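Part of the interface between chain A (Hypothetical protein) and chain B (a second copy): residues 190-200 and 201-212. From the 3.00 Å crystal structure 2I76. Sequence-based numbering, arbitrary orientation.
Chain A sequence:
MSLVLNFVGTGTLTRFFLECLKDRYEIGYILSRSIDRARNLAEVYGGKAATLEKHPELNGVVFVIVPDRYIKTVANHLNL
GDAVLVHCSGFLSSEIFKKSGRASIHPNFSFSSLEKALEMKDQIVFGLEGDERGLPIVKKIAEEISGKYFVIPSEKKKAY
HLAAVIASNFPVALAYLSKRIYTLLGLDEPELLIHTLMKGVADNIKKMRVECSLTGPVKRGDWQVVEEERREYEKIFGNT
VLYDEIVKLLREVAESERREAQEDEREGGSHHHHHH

Chain A (190-200) PELLIHTLMKG
Chain B (201-212) VADNIKKMRVEC

The better-formed of the two hydrogen bonds between these stretches joins a side chain of one helix to the backbone just beyond the end of the other. A:Glu191, with chi1 near -89°, chi2 near 81° and chi3 near 23°, curls its carboxylate so that OE2 accepts a hydrogen bond from B:Val210 N at 3.1 Å, nearly straight at 166°. The amide follows a break from the helix: B:Met208 (phi/psi -119/126) and B:Arg209 (-58/161) are extended before B:Val210 returns to -41/-52. The same oxygen, A:Glu191 OE2, lies 3.6 Å from B:Arg209 CB and 3.4 Å from B:Val210 CG2, so the acceptor is lodged against the turn. A second carboxylate is near, with B:Glu211 OE2 4.4 Å from A:Glu191 OE2, but both oxygens also have hydrogen-bond partners elsewhere in the structure. The exact place of A:Glu191 OE2 is less sure, since it sits too close to another atom of the model.

One helical turn further along chain A, A:His195 (chi1 173°, t; chi2 64°) makes the second hydrogen bond. Its ND1 donates to B:Ala202 O at 3.3 Å, a weak bond bent to 142°. The ring has further neighbors: B:Asp203 OD1 lies at the edge, near the ring plane, 3.0 Å from A:His195 CE1, while B:Lys206 covers one face. The lysine, with chi1 to chi4 in t, t, p and t, places CE 4.1 Å from the centroid of the A:His195 ring and 25° off its normal, a CH-pi contact in which A:His195 CD2 is the closest ring atom to B:Lys206 CE, at 3.8 Å. A:Lys199, extended with all four chi angles in t, brings NZ to 4.3 Å from B:Asp203 OD1; the charges are opposite, but this distance is beyond a salt bridge.

The helical segments A:190-200 and B:201-207 run nearly antiparallel, their N-to-C directions differing by 170° and their axes approaching to 8.6 Å; the first continues later in its chain, and the second begins earlier in its chain. The register pairs A:Glu191 with B:Lys206 and A:His195 with B:Ala202, each with a CA-to-CA separation of 5.5 Å. Thus a four-residue advance in chain A meets a four-residue retreat in chain B.

The small side chain of B:Ala202 points toward chain A, and its CB lies 3.9 Å from A:His195 ND1 and 4.2 Å from A:Lys199 CA. The selenium of selenomethionine A:Met198 (chi1 -146°, between wells; chi2 t; chi3 m) comes within 4.4 Å of B:Ala202 CA. Nearby, A:Ile194 (m, m) meets B:Ile205 (chi1 -106°, between wells; chi2 p) through their CG2 methyls, 4.0 Å apart, an apolar contact between buried side chains. A:Glu191 CG lies close against the backbone, 3.2 Å from the carbonyl oxygen B:Ile205 O. Together the two stretches bury 552 Å², counted over both sides.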

# COMPACT_ATOMS: atom_id res chain seq x y z
N PRO A 190 3.78 -7.37 15.65
CA PRO A 190 2.67 -6.81 14.88
C PRO A 190 3.03 -6.45 13.46
O PRO A 190 2.23 -6.66 12.56
CB PRO A 190 2.28 -5.58 15.69
CG PRO A 190 3.58 -5.16 16.28
CD PRO A 190 4.18 -6.46 16.73
N GLU A 191 4.24 -5.93 13.25
CA GLU A 191 4.69 -5.53 11.91
C GLU A 191 4.45 -6.62 10.87
O GLU A 191 4.10 -6.32 9.73
CB GLU A 191 6.18 -5.17 11.90
CG GLU A 191 6.52 -3.71 12.19
CD GLU A 191 6.51 -3.39 13.68
OE1 GLU A 191 6.67 -4.34 14.48
OE2 GLU A 191 6.35 -2.20 14.03
N LEU A 192 4.66 -7.87 11.27
CA LEU A 192 4.46 -9.00 10.38
C LEU A 192 2.99 -8.95 10.01
O LEU A 192 2.62 -8.79 8.85
CB LEU A 192 4.75 -10.30 11.12
CG LEU A 192 6.03 -10.37 11.96
CD1 LEU A 192 6.14 -11.75 12.63
CD2 LEU A 192 7.25 -10.10 11.07
N LEU A 193 2.16 -9.09 11.02
CA LEU A 193 0.72 -9.06 10.86
C LEU A 193 0.30 -7.87 9.97
O LEU A 193 -0.50 -8.02 9.05
CB LEU A 193 0.09 -8.96 12.26
CG LEU A 193 -1.42 -9.07 12.47
CD1 LEU A 193 -1.98 -10.34 11.82
CD2 LEU A 193 -1.68 -9.06 13.97
N ILE A 194 0.87 -6.70 10.24
CA ILE A 194 0.58 -5.49 9.47
C ILE A 194 0.99 -5.66 8.02
O ILE A 194 0.22 -5.36 7.11
CB ILE A 194 1.36 -4.25 10.01
CG1 ILE A 194 0.92 -3.92 11.43
CG2 ILE A 194 1.11 -3.05 9.10
CD1 ILE A 194 -0.56 -3.66 11.57
N HIS A 195 2.22 -6.13 7.81
CA HIS A 195 2.72 -6.32 6.46
C HIS A 195 1.81 -7.21 5.63
O HIS A 195 1.56 -6.94 4.45
CB HIS A 195 4.12 -6.93 6.49
CG HIS A 195 4.63 -7.32 5.14
ND1 HIS A 195 4.87 -6.39 4.14
CD2 HIS A 195 4.90 -8.53 4.59
CE1 HIS A 195 5.27 -7.01 3.05
NE2 HIS A 195 5.29 -8.31 3.29
N THR A 196 1.32 -8.28 6.25
CA THR A 196 0.45 -9.22 5.55
C THR A 196 -0.82 -8.51 5.13
O THR A 196 -1.19 -8.54 3.96
CB THR A 196 0.06 -10.46 6.42
OG1 THR A 196 1.23 -11.22 6.79
CG2 THR A 196 -0.90 -11.35 5.64
N LEU A 197 -1.47 -7.87 6.09
CA LEU A 197 -2.70 -7.14 5.84
C LEU A 197 -2.54 -6.11 4.74
O LEU A 197 -3.38 -6.00 3.85
CB LEU A 197 -3.14 -6.43 7.13
CG LEU A 197 -3.70 -7.28 8.26
CD1 LEU A 197 -3.42 -6.64 9.61
CD2 LEU A 197 -5.20 -7.47 8.05
N MSE A 198 -1.44 -5.37 4.77
CA MSE A 198 -1.18 -4.30 3.81
C MSE A 198 -0.63 -4.67 2.43
O MSE A 198 -0.95 -4.04 1.44
CB MSE A 198 -0.25 -3.27 4.46
CG MSE A 198 -0.48 -1.84 4.05
SE MSE A 198 0.88 -0.62 4.72
CE MSE A 198 0.54 -0.77 6.62
N LYS A 199 0.21 -5.70 2.38
CA LYS A 199 0.81 -6.11 1.12
C LYS A 199 -0.21 -6.77 0.22
O LYS A 199 -0.08 -6.74 -1.00
CB LYS A 199 1.95 -7.08 1.36
CG LYS A 199 2.51 -7.67 0.08
CD LYS A 199 3.59 -8.70 0.38
CE LYS A 199 4.28 -9.16 -0.89
NZ LYS A 199 5.51 -9.96 -0.58
N GLY A 200 -1.22 -7.38 0.83
CA GLY A 200 -2.25 -8.02 0.05
C GLY A 200 -2.93 -6.96 -0.78
O GLY A 200 -3.32 -7.18 -1.93
N VAL B 201 6.49 0.53 0.78
CA VAL B 201 6.19 0.89 2.16
C VAL B 201 5.86 -0.35 2.95
O VAL B 201 6.41 -0.57 4.03
CB VAL B 201 4.99 1.82 2.27
CG1 VAL B 201 5.14 2.69 3.51
CG2 VAL B 201 4.84 2.65 1.03
N ALA B 202 4.96 -1.17 2.40
CA ALA B 202 4.55 -2.42 3.04
C ALA B 202 5.78 -3.18 3.51
O ALA B 202 5.98 -3.38 4.71
CB ALA B 202 3.73 -3.28 2.05
N ASP B 203 6.61 -3.60 2.55
CA ASP B 203 7.81 -4.34 2.87
C ASP B 203 8.67 -3.59 3.86
O ASP B 203 9.14 -4.15 4.84
CB ASP B 203 8.63 -4.59 1.62
CG ASP B 203 7.86 -5.34 0.59
OD1 ASP B 203 7.25 -6.37 0.95
OD2 ASP B 203 7.88 -4.91 -0.59
N ASN B 204 8.86 -2.30 3.60
CA ASN B 204 9.68 -1.51 4.49
C ASN B 204 9.08 -1.46 5.89
O ASN B 204 9.80 -1.33 6.87
CB ASN B 204 9.88 -0.11 3.93
CG ASN B 204 11.14 0.53 4.46
OD1 ASN B 204 11.42 1.70 4.17
ND2 ASN B 204 11.91 -0.22 5.25
N ILE B 205 7.76 -1.56 5.99
CA ILE B 205 7.13 -1.54 7.30
C ILE B 205 7.55 -2.80 8.04
O ILE B 205 7.54 -2.84 9.27
CB ILE B 205 5.56 -1.49 7.21
CG1 ILE B 205 5.05 -0.10 7.57
CG2 ILE B 205 4.94 -2.52 8.13
CD1 ILE B 205 5.42 0.97 6.55
N LYS B 206 7.91 -3.83 7.28
CA LYS B 206 8.35 -5.09 7.88
C LYS B 206 9.83 -5.01 8.25
O LYS B 206 10.17 -4.93 9.43
CB LYS B 206 8.13 -6.26 6.92
CG LYS B 206 8.73 -7.55 7.44
CD LYS B 206 8.15 -8.79 6.78
CE LYS B 206 8.62 -8.95 5.35
NZ LYS B 206 8.29 -10.32 4.83
N LYS B 207 10.69 -5.02 7.22
CA LYS B 207 12.14 -4.95 7.39
C LYS B 207 12.55 -3.98 8.49
O LYS B 207 13.49 -4.23 9.24
CB LYS B 207 12.79 -4.56 6.07
N MSE B 208 11.85 -2.85 8.57
CA MSE B 208 12.11 -1.85 9.59
C MSE B 208 10.81 -1.75 10.39
O MSE B 208 9.74 -1.55 9.81
CB MSE B 208 12.38 -0.47 8.96
CG MSE B 208 13.49 -0.44 7.95
SE MSE B 208 15.17 -0.87 8.77
CE MSE B 208 15.67 0.86 9.44
N ARG B 209 10.87 -1.89 11.71
CA ARG B 209 9.64 -1.76 12.47
C ARG B 209 9.12 -0.34 12.13
O ARG B 209 9.89 0.49 11.66
CB ARG B 209 9.93 -1.92 13.96
CG ARG B 209 10.88 -0.88 14.53
CD ARG B 209 11.03 -1.05 16.03
NE ARG B 209 11.82 -2.22 16.36
CZ ARG B 209 13.13 -2.33 16.13
NH1 ARG B 209 13.79 -1.32 15.56
NH2 ARG B 209 13.77 -3.43 16.48
N VAL B 210 7.84 -0.07 12.35
CA VAL B 210 7.25 1.24 12.01
C VAL B 210 8.08 2.48 12.32
O VAL B 210 8.28 3.34 11.45
CB VAL B 210 5.86 1.43 12.69
CG1 VAL B 210 5.30 2.82 12.36
CG2 VAL B 210 4.89 0.35 12.23
N GLU B 211 8.54 2.59 13.56
CA GLU B 211 9.32 3.75 14.00
C GLU B 211 10.60 4.07 13.23
O GLU B 211 11.10 5.19 13.29
CB GLU B 211 9.65 3.61 15.48
CG GLU B 211 8.43 3.41 16.35
CD GLU B 211 7.84 2.02 16.21
OE1 GLU B 211 6.63 1.86 16.47
OE2 GLU B 211 8.60 1.09 15.86
N CYS B 212 11.14 3.09 12.51
CA CYS B 212 12.38 3.28 11.75
C CYS B 212 12.12 3.23 10.24
O CYS B 212 13.00 3.51 9.44
CB CYS B 212 13.39 2.19 12.16
SG CYS B 212 13.74 2.02 13.98